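Local coordinates for protein 1-pyrroline-5-carboxylate dehydrogenase (Thermus thermophilus, PDB 1UZB) that probably catalyses the NAD+-dependent oxidation of glutamate semialdehyde, the open form of 1-pyrroline-5-carboxylate, to glutamate, the closing step of proline breakdown, at residues D97-L102 and A148-R153; R370-Y375 and Y397-T402; G486-K489 and T493-K496; R28-E33 and L120-G125. All coordinates share one frame; numbering follows the deposited sequence.

Contact 1: residues D97-L102 and A148-R153; sequences DRSRLL and AALRYR
S99 meets A149 and L150 where two helices of the N-terminal half of the aldehyde dehydrogenase fold come together: helix 95-111 brings its early turns up to the C-terminal part of helix 128-149. The CA atoms of S99 and A149 are 7.2 Å apart, a spacing consistent with the small side chains at both positions.

The touching itself is van der Waals contact. S99 OG lies 3.8 Å from CG of L150, at the fork of the leucine, and stays slightly farther from the methyl of A149. With chi1 at -71°, OG is turned to the side of its own backbone N and faces helix 128-149, where the hydroxyl is hydrogen-bonded to the carbonyl oxygen of A146 and also to Q95 NE2. The polar atom in this buried seam is therefore satisfied from both helices.

Charged groups sit on another face of helix 95-111. R100, besides pairing with D97, forms salt bridges with D166 and E168 of the second subunit and with E458 of the third. Within the helix, R100 NH2 reaches D97 OD1 at 2.8 Å, nearly in line with the C-O bond, although the N-H...O angle is only 136°.

Contact 2: residues R370-Y375 and Y397-T402; sequences RKVLSY and YFIAPT
I399 pushes its side chain against V372 and L373, which lie next to each other on helix 366-379, and supplies more than half of the surface buried here. Everything that crosses between the two segments is apolar, and a single methyl does most of the work. CD1 of I399 comes to 3.6 Å from CG1 of V372 and to 3.7 Å from V372 CB, so it rests on the shoulder of the valine, the two side chains meeting at a slant. L373 adds a looser touch, its CD2 methyl standing 4.4 Å from the same I399 CD1. The isoleucine chain is stretched, chi2 178°, which carries CD1 straight out from the loop backbone to the helix; V372 answers with CG1 anti to its backbone N, chi1 176°.

Hydrogen bonds order the loop instead of bridging the gap. T402 OG1 donates to A400 O at 2.8 Å, with the donor tilted 31° from the carbonyl plane, and is also hydrogen-bonded to G389 N. T402 O is taken by the hydroxyl of Y315.

T402, at the start of strand 402-405, also touches I376 of the helix. The arrangement is a helix packed on the connection between the edge strand 384-387 and its neighbour 402-405 in the mixed sheet of the alpha/beta catalytic domain of the aldehyde dehydrogenase fold.

Contact 3: residues G486-K489 and T493-K496; sequences GGFK and TNAK
G486 and N494 give up the most surface here, followed by K496, as one loop folds back on itself. With no side chain at G486, K496 CD and A495 O can lie close to where a CB would be, and the lysine chain runs along the glycine backbone. Bent at chi2 (-63°), K496 carries NZ to G486 O at 2.9 Å, in the carbonyl plane and on a lone pair. The same NZ is hydrogen-bonded to the carbonyl oxygens of P484 and G467.

N494 works one residue farther on. Its ND2 donates to G487 O at 3.0 Å, the N-H...O angle being 150°, but the nitrogen stands above the carbonyl plane. It also lies 3.7 Å from F488 CE2, where the amide runs beside the ring. Its OD1 accepts from M509 N of the fourth subunit. A water takes N-H bonds from G487 N and N494 N.

Putting a methionine in place of K496 would probably leave the oxygens of G486, P484 and G467 without their shared donor. G486 and G487 belong to the Pro-Phe-Gly-Gly sequence common in this family. Three carbonyl oxygens round one buried amine are likely to favour its charged form.

Contact 4: residues R28-E33 and L120-G125; sequences RRVREE and LVYEVG
V30 and R31 pack on Y122 in a helix-to-helix contact: the last turns of the N-terminal helix 17-32 lie over the C-terminal part of helix 113-124, on the outer side of the fold. The closest CA atoms, those of R31 and Y122, are 7.8 Å apart, and Y122 gives the larger share of the surface buried between the two segments.

The two helix residues meet different parts of the tyrosine, whose ring is set against helix 17-32 with CG anti to the carbonyl carbon (chi1 -72°). Valine and tyrosine pass alongside one another, pointing opposite ways, which brings V30 CG1 to 3.8 Å from ring atom CD1. Farther out, CB of R31 sits 4.0 Å from Y122 OH, so it is the first carbon of the arginine, and not its guanidinium group, that covers the phenol end. R31 NH2 makes a long, weak ion pair with E63. L27 also touches the tyrosine, and F34 meets its ring edge-to-face.

Were Y122 an alanine, V30 and R31 would probably lose the ring they rest on, and E355 the hydroxyl bonded to it. The ring makes apolar and aromatic contacts, while its hydroxyl, hydrogen-bonded to E355 OE2, has a polar partner in a buried place.

The four contacts fall into two pairs. Contacts 2 and 4 are neighbours, about 7 Å apart at their nearest atoms, and no other subunit touches either. Contacts 1 and 3 come within about 9 Å; helix 500-504, which follows the loop of contact 3, carries L500 and L503 against A148 of contact 1. The fourth subunit reaches both, through E158 at R151 and M509 at N494. Along the chain contacts 1 and 4 interleave, helices 95-111, 113-124 and 128-149 following one another, although their centres are 33 Å apart. Contacts 1 and 2, with centres 44 Å apart, lie on opposite sides of the chain's centre. In this family the active site lies between the coenzyme-binding and catalytic domains.

Contact 1: residues D97-L102 and A148-R153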
loop_
_atom_site.group_PDB
_atom_site.type_symbol
_atom_site.label_atom_id
_atom_site.label_comp_id
_atom_site.label_asym_id
_atom_site.label_seq_id
_atom_site.Cartn_x
_atom_site.Cartn_y
_atom_site.Cartn_z
ATOM N N ASP A 97 -19.211 -0.120 -16.133
ATOM C CA ASP A 97 -20.558 -0.239 -16.689
ATOM C C ASP A 97 -21.061 -1.681 -16.626
ATOM O O ASP A 97 -22.213 -1.931 -16.269
ATOM C CB ASP A 97 -20.583 0.247 -18.145
ATOM C CG ASP A 97 -20.420 1.753 -18.274
ATOM O OD1 ASP A 97 -20.013 2.414 -17.297
ATOM O OD2 ASP A 97 -20.695 2.277 -19.374
ATOM N N ARG A 98 -20.200 -2.633 -16.976
ATOM C CA ARG A 98 -20.603 -4.035 -16.925
ATOM C C ARG A 98 -20.849 -4.461 -15.481
ATOM O O ARG A 98 -21.803 -5.188 -15.189
ATOM C CB ARG A 98 -19.533 -4.934 -17.558
ATOM C CG ARG A 98 -19.422 -4.804 -19.079
ATOM C CD ARG A 98 -18.598 -5.939 -19.683
ATOM N NE ARG A 98 -17.207 -5.873 -19.247
ATOM C CZ ARG A 98 -16.199 -5.470 -20.014
ATOM N NH1 ARG A 98 -16.411 -5.110 -21.274
ATOM N NH2 ARG A 98 -14.978 -5.384 -19.507
ATOM N N SER A 99 -19.994 -4.004 -14.572
ATOM C CA SER A 99 -20.154 -4.360 -13.168
ATOM C C SER A 99 -21.450 -3.796 -12.588
ATOM O O SER A 99 -22.129 -4.474 -11.816
ATOM C CB SER A 99 -18.943 -3.894 -12.355
ATOM O OG SER A 99 -17.809 -4.694 -12.667
ATOM N N ARG A 100 -21.805 -2.564 -12.950
ATOM C CA ARG A 100 -23.051 -1.995 -12.450
ATOM C C ARG A 100 -24.235 -2.816 -12.964
ATOM O O ARG A 100 -25.230 -2.969 -12.263
ATOM C CB ARG A 100 -23.204 -0.531 -12.875
ATOM C CG ARG A 100 -22.484 0.463 -11.972
ATOM C CD ARG A 100 -22.768 1.909 -12.390
ATOM N NE ARG A 100 -21.979 2.349 -13.540
ATOM C CZ ARG A 100 -20.739 2.826 -13.459
ATOM N NH1 ARG A 100 -20.141 2.933 -12.280
ATOM N NH2 ARG A 100 -20.091 3.190 -14.560
ATOM N N LEU A 101 -24.127 -3.352 -14.179
ATOM C CA LEU A 101 -25.213 -4.160 -14.726
ATOM C C LEU A 101 -25.383 -5.409 -13.861
ATOM O O LEU A 101 -26.508 -5.805 -13.541
ATOM C CB LEU A 101 -24.920 -4.547 -16.181
ATOM C CG LEU A 101 -26.116 -4.386 -17.131
ATOM C CD1 LEU A 101 -25.695 -4.713 -18.556
ATOM C CD2 LEU A 101 -27.262 -5.285 -16.683
ATOM N N LEU A 102 -24.272 -6.030 -13.476
ATOM C CA LEU A 102 -24.356 -7.207 -12.614
ATOM C C LEU A 102 -24.994 -6.831 -11.280
ATOM O O LEU A 102 -25.876 -7.534 -10.785
ATOM C CB LEU A 102 -22.970 -7.813 -12.360
ATOM C CG LEU A 102 -22.589 -8.997 -13.255
ATOM C CD1 LEU A 102 -22.399 -8.514 -14.682
ATOM C CD2 LEU A 102 -21.320 -9.663 -12.725
ATOM N N ALA A 148 -14.925 -8.357 -8.351
ATOM C CA ALA A 148 -13.681 -8.978 -8.776
ATOM C C ALA A 148 -13.265 -8.554 -10.180
ATOM O O ALA A 148 -12.074 -8.390 -10.459
ATOM C CB ALA A 148 -13.805 -10.495 -8.700
ATOM N N ALA A 149 -14.243 -8.368 -11.061
ATOM C CA ALA A 149 -13.958 -7.974 -12.437
ATOM C C ALA A 149 -13.207 -6.644 -12.506
ATOM O O ALA A 149 -12.378 -6.436 -13.393
ATOM C CB ALA A 149 -15.262 -7.888 -13.234
ATOM N N LEU A 150 -13.486 -5.741 -11.572
ATOM C CA LEU A 150 -12.816 -4.443 -11.579
ATOM C C LEU A 150 -11.320 -4.551 -11.311
ATOM O O LEU A 150 -10.554 -3.648 -11.655
ATOM C CB LEU A 150 -13.471 -3.515 -10.555
ATOM C CG LEU A 150 -14.856 -3.007 -10.971
ATOM C CD1 LEU A 150 -15.552 -2.360 -9.785
ATOM C CD2 LEU A 150 -14.713 -2.018 -12.118
ATOM N N ARG A 151 -10.900 -5.658 -10.707
ATOM C CA ARG A 151 -9.488 -5.870 -10.406
ATOM C C ARG A 151 -8.688 -6.157 -11.677
ATOM O O ARG A 151 -7.456 -6.127 -11.661
ATOM C CB ARG A 151 -9.333 -7.033 -9.419
ATOM C CG ARG A 151 -10.015 -6.802 -8.076
ATOM C CD ARG A 151 -9.264 -5.778 -7.236
ATOM N NE ARG A 151 -8.074 -6.354 -6.616
ATOM C CZ ARG A 151 -8.093 -7.115 -5.525
ATOM N NH1 ARG A 151 -9.244 -7.389 -4.923
ATOM N NH2 ARG A 151 -6.964 -7.616 -5.043
ATOM N N TYR A 152 -9.392 -6.429 -12.773
ATOM C CA TYR A 152 -8.746 -6.726 -14.050
ATOM C C TYR A 152 -8.888 -5.592 -15.059
ATOM O O TYR A 152 -8.507 -5.744 -16.220
ATOM C CB TYR A 152 -9.348 -7.993 -14.673
ATOM C CG TYR A 152 -9.103 -9.260 -13.890
ATOM C CD1 TYR A 152 -9.982 -9.670 -12.891
ATOM C CD2 TYR A 152 -7.981 -10.046 -14.143
ATOM C CE1 TYR A 152 -9.747 -10.835 -12.157
ATOM C CE2 TYR A 152 -7.737 -11.210 -13.422
ATOM C CZ TYR A 152 -8.621 -11.598 -12.431
ATOM O OH TYR A 152 -8.381 -12.751 -11.720
ATOM N N ARG A 153 -9.420 -4.455 -14.625
ATOM C CA ARG A 153 -9.650 -3.341 -15.542
ATOM C C ARG A 153 -8.412 -2.735 -16.200
ATOM O O ARG A 153 -7.319 -2.738 -15.640
ATOM C CB ARG A 153 -10.469 -2.246 -14.844
ATOM C CG ARG A 153 -9.702 -1.370 -13.870
ATOM C CD ARG A 153 -10.670 -0.485 -13.094
ATOM N NE ARG A 153 -10.007 0.597 -12.371
ATOM C CZ ARG A 153 -9.556 1.713 -12.938
ATOM N NH1 ARG A 153 -9.697 1.901 -14.243
ATOM N NH2 ARG A 153 -8.970 2.645 -12.199
#

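Contact 2: residues R370-Y375 and Y397-T402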
loop_
_atom_site.group_PDB
_atom_site.type_symbol
_atom_site.label_atom_id
_atom_site.label_comp_id
_atom_site.label_asym_id
_atom_site.label_seq_id
_atom_site.Cartn_x
_atom_site.Cartn_y
_atom_site.Cartn_z
ATOM N N ARG A 370 -33.414 -44.661 -10.059
ATOM C CA ARG A 370 -33.008 -45.983 -10.509
ATOM C C ARG A 370 -31.519 -46.199 -10.260
ATOM O O ARG A 370 -31.108 -47.257 -9.779
ATOM C CB ARG A 370 -33.302 -46.160 -11.999
ATOM C CG ARG A 370 -33.098 -47.594 -12.479
ATOM C CD ARG A 370 -33.052 -47.679 -13.991
ATOM N NE ARG A 370 -31.851 -47.048 -14.529
ATOM C CZ ARG A 370 -30.626 -47.551 -14.414
ATOM N NH1 ARG A 370 -30.428 -48.699 -13.782
ATOM N NH2 ARG A 370 -29.594 -46.898 -14.928
ATOM N N LYS A 371 -30.716 -45.191 -10.583
ATOM C CA LYS A 371 -29.272 -45.284 -10.398
ATOM C C LYS A 371 -28.870 -45.453 -8.937
ATOM O O LYS A 371 -28.034 -46.296 -8.609
ATOM C CB LYS A 371 -28.581 -44.050 -10.985
ATOM C CG LYS A 371 -28.646 -43.960 -12.505
ATOM C CD LYS A 371 -27.908 -42.727 -13.011
ATOM C CE LYS A 371 -27.996 -42.607 -14.522
ATOM N NZ LYS A 371 -27.259 -41.417 -15.027
ATOM N N VAL A 372 -29.462 -44.658 -8.053
ATOM C CA VAL A 372 -29.136 -44.754 -6.637
ATOM C C VAL A 372 -29.525 -46.127 -6.094
ATOM O O VAL A 372 -28.761 -46.754 -5.361
ATOM C CB VAL A 372 -29.843 -43.643 -5.831
ATOM C CG1 VAL A 372 -29.580 -43.825 -4.341
ATOM C CG2 VAL A 372 -29.341 -42.282 -6.293
ATOM N N LEU A 373 -30.707 -46.601 -6.469
ATOM C CA LEU A 373 -31.165 -47.907 -6.015
ATOM C C LEU A 373 -30.267 -49.010 -6.568
ATOM O O LEU A 373 -30.052 -50.026 -5.910
ATOM C CB LEU A 373 -32.616 -48.143 -6.443
ATOM C CG LEU A 373 -33.654 -47.213 -5.803
ATOM C CD1 LEU A 373 -35.030 -47.472 -6.407
ATOM C CD2 LEU A 373 -33.675 -47.427 -4.295
ATOM N N SER A 374 -29.740 -48.808 -7.773
ATOM C CA SER A 374 -28.851 -49.797 -8.375
ATOM C C SER A 374 -27.560 -49.871 -7.564
ATOM O O SER A 374 -27.036 -50.957 -7.298
ATOM C CB SER A 374 -28.532 -49.428 -9.824
ATOM O OG SER A 374 -27.679 -50.401 -10.403
ATOM N N TYR A 375 -27.044 -48.709 -7.176
ATOM C CA TYR A 375 -25.826 -48.663 -6.380
ATOM C C TYR A 375 -26.054 -49.291 -5.010
ATOM O O TYR A 375 -25.138 -49.873 -4.429
ATOM C CB TYR A 375 -25.332 -47.221 -6.233
ATOM C CG TYR A 375 -24.339 -46.822 -7.300
ATOM C CD1 TYR A 375 -23.114 -47.480 -7.414
ATOM C CD2 TYR A 375 -24.618 -45.791 -8.195
ATOM C CE1 TYR A 375 -22.190 -47.122 -8.394
ATOM C CE2 TYR A 375 -23.699 -45.425 -9.183
ATOM C CZ TYR A 375 -22.488 -46.092 -9.273
ATOM O OH TYR A 375 -21.564 -45.722 -10.225
ATOM N N TYR A 397 -39.913 -39.519 -5.756
ATOM C CA TYR A 397 -38.704 -40.338 -5.798
ATOM C C TYR A 397 -37.999 -40.307 -4.447
ATOM O O TYR A 397 -36.861 -39.849 -4.332
ATOM C CB TYR A 397 -37.776 -39.820 -6.899
ATOM C CG TYR A 397 -38.481 -39.628 -8.225
ATOM C CD1 TYR A 397 -38.472 -38.391 -8.868
ATOM C CD2 TYR A 397 -39.172 -40.680 -8.828
ATOM C CE1 TYR A 397 -39.135 -38.202 -10.080
ATOM C CE2 TYR A 397 -39.837 -40.501 -10.043
ATOM C CZ TYR A 397 -39.813 -39.261 -10.663
ATOM O OH TYR A 397 -40.462 -39.076 -11.864
ATOM N N PHE A 398 -38.676 -40.829 -3.432
ATOM C CA PHE A 398 -38.151 -40.834 -2.076
ATOM C C PHE A 398 -37.296 -42.047 -1.729
ATOM O O PHE A 398 -37.744 -43.190 -1.827
ATOM C CB PHE A 398 -39.309 -40.727 -1.083
ATOM C CG PHE A 398 -40.201 -39.541 -1.318
ATOM C CD1 PHE A 398 -39.700 -38.246 -1.223
ATOM C CD2 PHE A 398 -41.546 -39.717 -1.637
ATOM C CE1 PHE A 398 -40.524 -37.142 -1.444
ATOM C CE2 PHE A 398 -42.376 -38.620 -1.860
ATOM C CZ PHE A 398 -41.863 -37.332 -1.763
ATOM N N ILE A 399 -36.060 -41.780 -1.320
ATOM C CA ILE A 399 -35.122 -42.821 -0.921
ATOM C C ILE A 399 -34.698 -42.536 0.516
ATOM O O ILE A 399 -34.387 -41.398 0.870
ATOM C CB ILE A 399 -33.874 -42.835 -1.829
ATOM C CG1 ILE A 399 -34.293 -43.102 -3.276
ATOM C CG2 ILE A 399 -32.902 -43.908 -1.362
ATOM C CD1 ILE A 399 -33.150 -43.091 -4.266
ATOM N N ALA A 400 -34.697 -43.571 1.345
ATOM C CA ALA A 400 -34.329 -43.421 2.746
ATOM C C ALA A 400 -32.828 -43.251 2.956
ATOM O O ALA A 400 -32.022 -43.801 2.207
ATOM C CB ALA A 400 -34.818 -44.632 3.535
ATOM N N PRO A 401 -32.434 -42.463 3.974
ATOM C CA PRO A 401 -31.016 -42.248 4.272
ATOM C C PRO A 401 -30.416 -43.641 4.426
ATOM O O PRO A 401 -30.923 -44.468 5.188
ATOM C CB PRO A 401 -31.057 -41.477 5.586
ATOM C CG PRO A 401 -32.282 -40.642 5.421
ATOM C CD PRO A 401 -33.283 -41.625 4.840
ATOM N N THR A 402 -29.337 -43.894 3.698
ATOM C CA THR A 402 -28.709 -45.200 3.696
ATOM C C THR A 402 -27.274 -45.205 4.198
ATOM O O THR A 402 -26.502 -44.284 3.923
ATOM C CB THR A 402 -28.758 -45.775 2.272
ATOM O OG1 THR A 402 -30.124 -45.828 1.842
ATOM C CG2 THR A 402 -28.150 -47.168 2.219
#

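Contact 3: residues G486-K489 and T493-K496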
loop_
_atom_site.group_PDB
_atom_site.type_symbol
_atom_site.label_atom_id
_atom_site.label_comp_id
_atom_site.label_asym_id
_atom_site.label_seq_id
_atom_site.Cartn_x
_atom_site.Cartn_y
_atom_site.Cartn_z
ATOM N N GLY A 486 -13.394 -25.661 -5.923
ATOM C CA GLY A 486 -12.921 -26.390 -7.088
ATOM C C GLY A 486 -11.958 -27.455 -6.617
ATOM O O GLY A 486 -11.272 -27.270 -5.609
ATOM N N GLY A 487 -11.865 -28.555 -7.358
ATOM C CA GLY A 487 -11.008 -29.639 -6.920
ATOM C C GLY A 487 -9.772 -29.999 -7.708
ATOM O O GLY A 487 -9.317 -29.256 -8.585
ATOM N N PHE A 488 -9.243 -31.173 -7.367
ATOM C CA PHE A 488 -8.041 -31.744 -7.970
ATOM C C PHE A 488 -8.413 -33.048 -8.673
ATOM O O PHE A 488 -9.533 -33.556 -8.535
ATOM C CB PHE A 488 -7.016 -32.108 -6.887
ATOM C CG PHE A 488 -6.586 -30.962 -6.013
ATOM C CD1 PHE A 488 -6.224 -31.197 -4.687
ATOM C CD2 PHE A 488 -6.490 -29.669 -6.515
ATOM C CE1 PHE A 488 -5.771 -30.161 -3.874
ATOM C CE2 PHE A 488 -6.035 -28.623 -5.707
ATOM C CZ PHE A 488 -5.674 -28.874 -4.384
ATOM N N LYS A 489 -7.457 -33.594 -9.413
ATOM C CA LYS A 489 -7.645 -34.871 -10.084
ATOM C C LYS A 489 -8.905 -34.942 -10.945
ATOM O O LYS A 489 -9.211 -33.991 -11.661
ATOM C CB LYS A 489 -7.613 -35.981 -9.024
ATOM C CG LYS A 489 -6.240 -36.080 -8.343
ATOM C CD LYS A 489 -6.295 -36.727 -6.968
ATOM C CE LYS A 489 -6.814 -38.149 -7.019
ATOM N NZ LYS A 489 -6.828 -38.740 -5.645
ATOM N N THR A 493 -10.837 -29.245 -13.477
ATOM C CA THR A 493 -9.695 -28.421 -13.849
ATOM C C THR A 493 -9.273 -27.379 -12.809
ATOM O O THR A 493 -8.444 -26.521 -13.095
ATOM C CB THR A 493 -9.973 -27.712 -15.187
ATOM O OG1 THR A 493 -11.270 -27.104 -15.138
ATOM C CG2 THR A 493 -9.938 -28.709 -16.332
ATOM N N ASN A 494 -9.838 -27.463 -11.608
ATOM C CA ASN A 494 -9.509 -26.544 -10.518
ATOM C C ASN A 494 -9.857 -25.088 -10.813
ATOM O O ASN A 494 -9.125 -24.178 -10.423
ATOM C CB ASN A 494 -8.018 -26.661 -10.147
ATOM C CG ASN A 494 -7.696 -26.039 -8.791
ATOM O OD1 ASN A 494 -6.919 -25.090 -8.698
ATOM N ND2 ASN A 494 -8.295 -26.580 -7.734
ATOM N N ALA A 495 -10.958 -24.867 -11.526
ATOM C CA ALA A 495 -11.402 -23.505 -11.803
ATOM C C ALA A 495 -12.116 -23.116 -10.514
ATOM O O ALA A 495 -13.251 -23.529 -10.272
ATOM C CB ALA A 495 -12.374 -23.485 -12.979
ATOM N N LYS A 496 -11.437 -22.343 -9.677
ATOM C CA LYS A 496 -11.982 -21.933 -8.390
ATOM C C LYS A 496 -13.095 -20.898 -8.476
ATOM O O LYS A 496 -12.844 -19.718 -8.722
ATOM C CB LYS A 496 -10.849 -21.410 -7.503
ATOM C CG LYS A 496 -9.918 -22.497 -6.964
ATOM C CD LYS A 496 -10.686 -23.466 -6.067
ATOM C CE LYS A 496 -9.812 -24.082 -4.985
ATOM N NZ LYS A 496 -10.618 -24.937 -4.068
HETATM O O HOH W 1 -12.380 -28.848 -10.232
#

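Contact 4: residues R28-E33 and L120-G125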
loop_
_atom_site.group_PDB
_atom_site.type_symbol
_atom_site.label_atom_id
_atom_site.label_comp_id
_atom_site.label_asym_id
_atom_site.label_seq_id
_atom_site.Cartn_x
_atom_site.Cartn_y
_atom_site.Cartn_z
ATOM N N ARG A 28 -47.111 -20.895 -2.459
ATOM C CA ARG A 28 -48.463 -20.936 -2.992
ATOM C C ARG A 28 -48.538 -20.310 -4.384
ATOM O O ARG A 28 -49.150 -20.880 -5.290
ATOM C CB ARG A 28 -49.426 -20.248 -2.020
ATOM C CG ARG A 28 -49.733 -21.102 -0.802
ATOM C CD ARG A 28 -50.394 -20.323 0.321
ATOM N NE ARG A 28 -50.789 -21.230 1.391
ATOM C CZ ARG A 28 -50.851 -20.905 2.677
ATOM N NH1 ARG A 28 -50.544 -19.678 3.077
ATOM N NH2 ARG A 28 -51.211 -21.819 3.564
ATOM N N ARG A 29 -47.909 -19.153 -4.570
ATOM C CA ARG A 29 -47.938 -18.506 -5.876
ATOM C C ARG A 29 -47.228 -19.332 -6.947
ATOM O O ARG A 29 -47.705 -19.424 -8.077
ATOM C CB ARG A 29 -47.331 -17.106 -5.797
ATOM C CG ARG A 29 -48.161 -16.155 -4.959
ATOM C CD ARG A 29 -47.791 -14.714 -5.229
ATOM N NE ARG A 29 -48.569 -13.795 -4.405
ATOM C CZ ARG A 29 -48.553 -12.475 -4.544
ATOM N NH1 ARG A 29 -47.799 -11.916 -5.480
ATOM N NH2 ARG A 29 -49.284 -11.713 -3.743
ATOM N N VAL A 30 -46.092 -19.932 -6.602
ATOM C CA VAL A 30 -45.373 -20.758 -7.564
ATOM C C VAL A 30 -46.233 -21.963 -7.950
ATOM O O VAL A 30 -46.348 -22.298 -9.128
ATOM C CB VAL A 30 -44.023 -21.247 -6.989
ATOM C CG1 VAL A 30 -43.438 -22.343 -7.873
ATOM C CG2 VAL A 30 -43.052 -20.081 -6.900
ATOM N N ARG A 31 -46.845 -22.600 -6.956
ATOM C CA ARG A 31 -47.697 -23.760 -7.199
ATOM C C ARG A 31 -48.890 -23.386 -8.073
ATOM O O ARG A 31 -49.290 -24.148 -8.955
ATOM C CB ARG A 31 -48.199 -24.336 -5.872
ATOM C CG ARG A 31 -49.130 -25.533 -6.021
ATOM C CD ARG A 31 -48.400 -26.753 -6.562
ATOM N NE ARG A 31 -49.301 -27.886 -6.765
ATOM C CZ ARG A 31 -50.228 -27.944 -7.715
ATOM N NH1 ARG A 31 -50.381 -26.933 -8.560
ATOM N NH2 ARG A 31 -51.006 -29.013 -7.824
ATOM N N GLU A 32 -49.454 -22.211 -7.827
ATOM C CA GLU A 32 -50.602 -21.741 -8.593
ATOM C C GLU A 32 -50.195 -21.391 -10.021
ATOM O O GLU A 32 -51.043 -21.222 -10.899
ATOM C CB GLU A 32 -51.222 -20.530 -7.891
ATOM C CG GLU A 32 -51.914 -20.893 -6.577
ATOM C CD GLU A 32 -52.193 -19.695 -5.684
ATOM O OE1 GLU A 32 -52.816 -19.889 -4.617
ATOM O OE2 GLU A 32 -51.789 -18.567 -6.036
ATOM N N GLU A 33 -48.886 -21.313 -10.240
ATOM C CA GLU A 33 -48.312 -20.983 -11.539
ATOM C C GLU A 33 -47.919 -22.233 -12.333
ATOM O O GLU A 33 -47.478 -22.137 -13.477
ATOM C CB GLU A 33 -47.086 -20.087 -11.327
ATOM C CG GLU A 33 -46.341 -19.685 -12.585
ATOM C CD GLU A 33 -45.126 -18.834 -12.275
ATOM O OE1 GLU A 33 -44.244 -19.304 -11.524
ATOM O OE2 GLU A 33 -45.052 -17.693 -12.781
ATOM N N LEU A 120 -37.321 -23.735 -6.632
ATOM C CA LEU A 120 -36.353 -24.811 -6.413
ATOM C C LEU A 120 -36.995 -25.948 -5.623
ATOM O O LEU A 120 -36.747 -27.125 -5.888
ATOM C CB LEU A 120 -35.138 -24.291 -5.639
ATOM C CG LEU A 120 -34.149 -23.425 -6.418
ATOM C CD1 LEU A 120 -33.118 -22.860 -5.457
ATOM C CD2 LEU A 120 -33.472 -24.252 -7.503
ATOM N N VAL A 121 -37.805 -25.587 -4.633
ATOM C CA VAL A 121 -38.492 -26.576 -3.816
ATOM C C VAL A 121 -39.319 -27.500 -4.708
ATOM O O VAL A 121 -39.213 -28.724 -4.622
ATOM C CB VAL A 121 -39.427 -25.887 -2.788
ATOM C CG1 VAL A 121 -40.318 -26.918 -2.112
ATOM C CG2 VAL A 121 -38.597 -25.142 -1.747
ATOM N N TYR A 122 -40.132 -26.905 -5.576
ATOM C CA TYR A 122 -40.990 -27.677 -6.465
ATOM C C TYR A 122 -40.323 -28.328 -7.668
ATOM O O TYR A 122 -40.679 -29.454 -8.022
ATOM C CB TYR A 122 -42.159 -26.811 -6.952
ATOM C CG TYR A 122 -43.183 -26.526 -5.880
ATOM C CD1 TYR A 122 -43.450 -25.222 -5.468
ATOM C CD2 TYR A 122 -43.874 -27.569 -5.261
ATOM C CE1 TYR A 122 -44.380 -24.963 -4.463
ATOM C CE2 TYR A 122 -44.802 -27.322 -4.258
ATOM C CZ TYR A 122 -45.049 -26.017 -3.866
ATOM O OH TYR A 122 -45.966 -25.771 -2.870
ATOM N N GLU A 123 -39.361 -27.652 -8.294
ATOM C CA GLU A 123 -38.731 -28.224 -9.481
ATOM C C GLU A 123 -37.628 -29.254 -9.248
ATOM O O GLU A 123 -37.517 -30.217 -10.015
ATOM C CB GLU A 123 -38.192 -27.130 -10.410
ATOM C CG GLU A 123 -37.869 -27.684 -11.798
ATOM C CD GLU A 123 -37.425 -26.635 -12.802
ATOM O OE1 GLU A 123 -37.566 -26.899 -14.018
ATOM O OE2 GLU A 123 -36.929 -25.563 -12.387
ATOM N N VAL A 124 -36.806 -29.058 -8.216
ATOM C CA VAL A 124 -35.737 -30.016 -7.949
ATOM C C VAL A 124 -35.780 -30.674 -6.570
ATOM O O VAL A 124 -34.857 -31.392 -6.190
ATOM C CB VAL A 124 -34.328 -29.405 -8.193
ATOM C CG1 VAL A 124 -34.192 -28.994 -9.655
ATOM C CG2 VAL A 124 -34.093 -28.221 -7.278
ATOM N N GLY A 125 -36.850 -30.426 -5.819
ATOM C CA GLY A 125 -37.006 -31.067 -4.526
ATOM C C GLY A 125 -36.111 -30.679 -3.369
ATOM O O GLY A 125 -35.772 -31.526 -2.534
#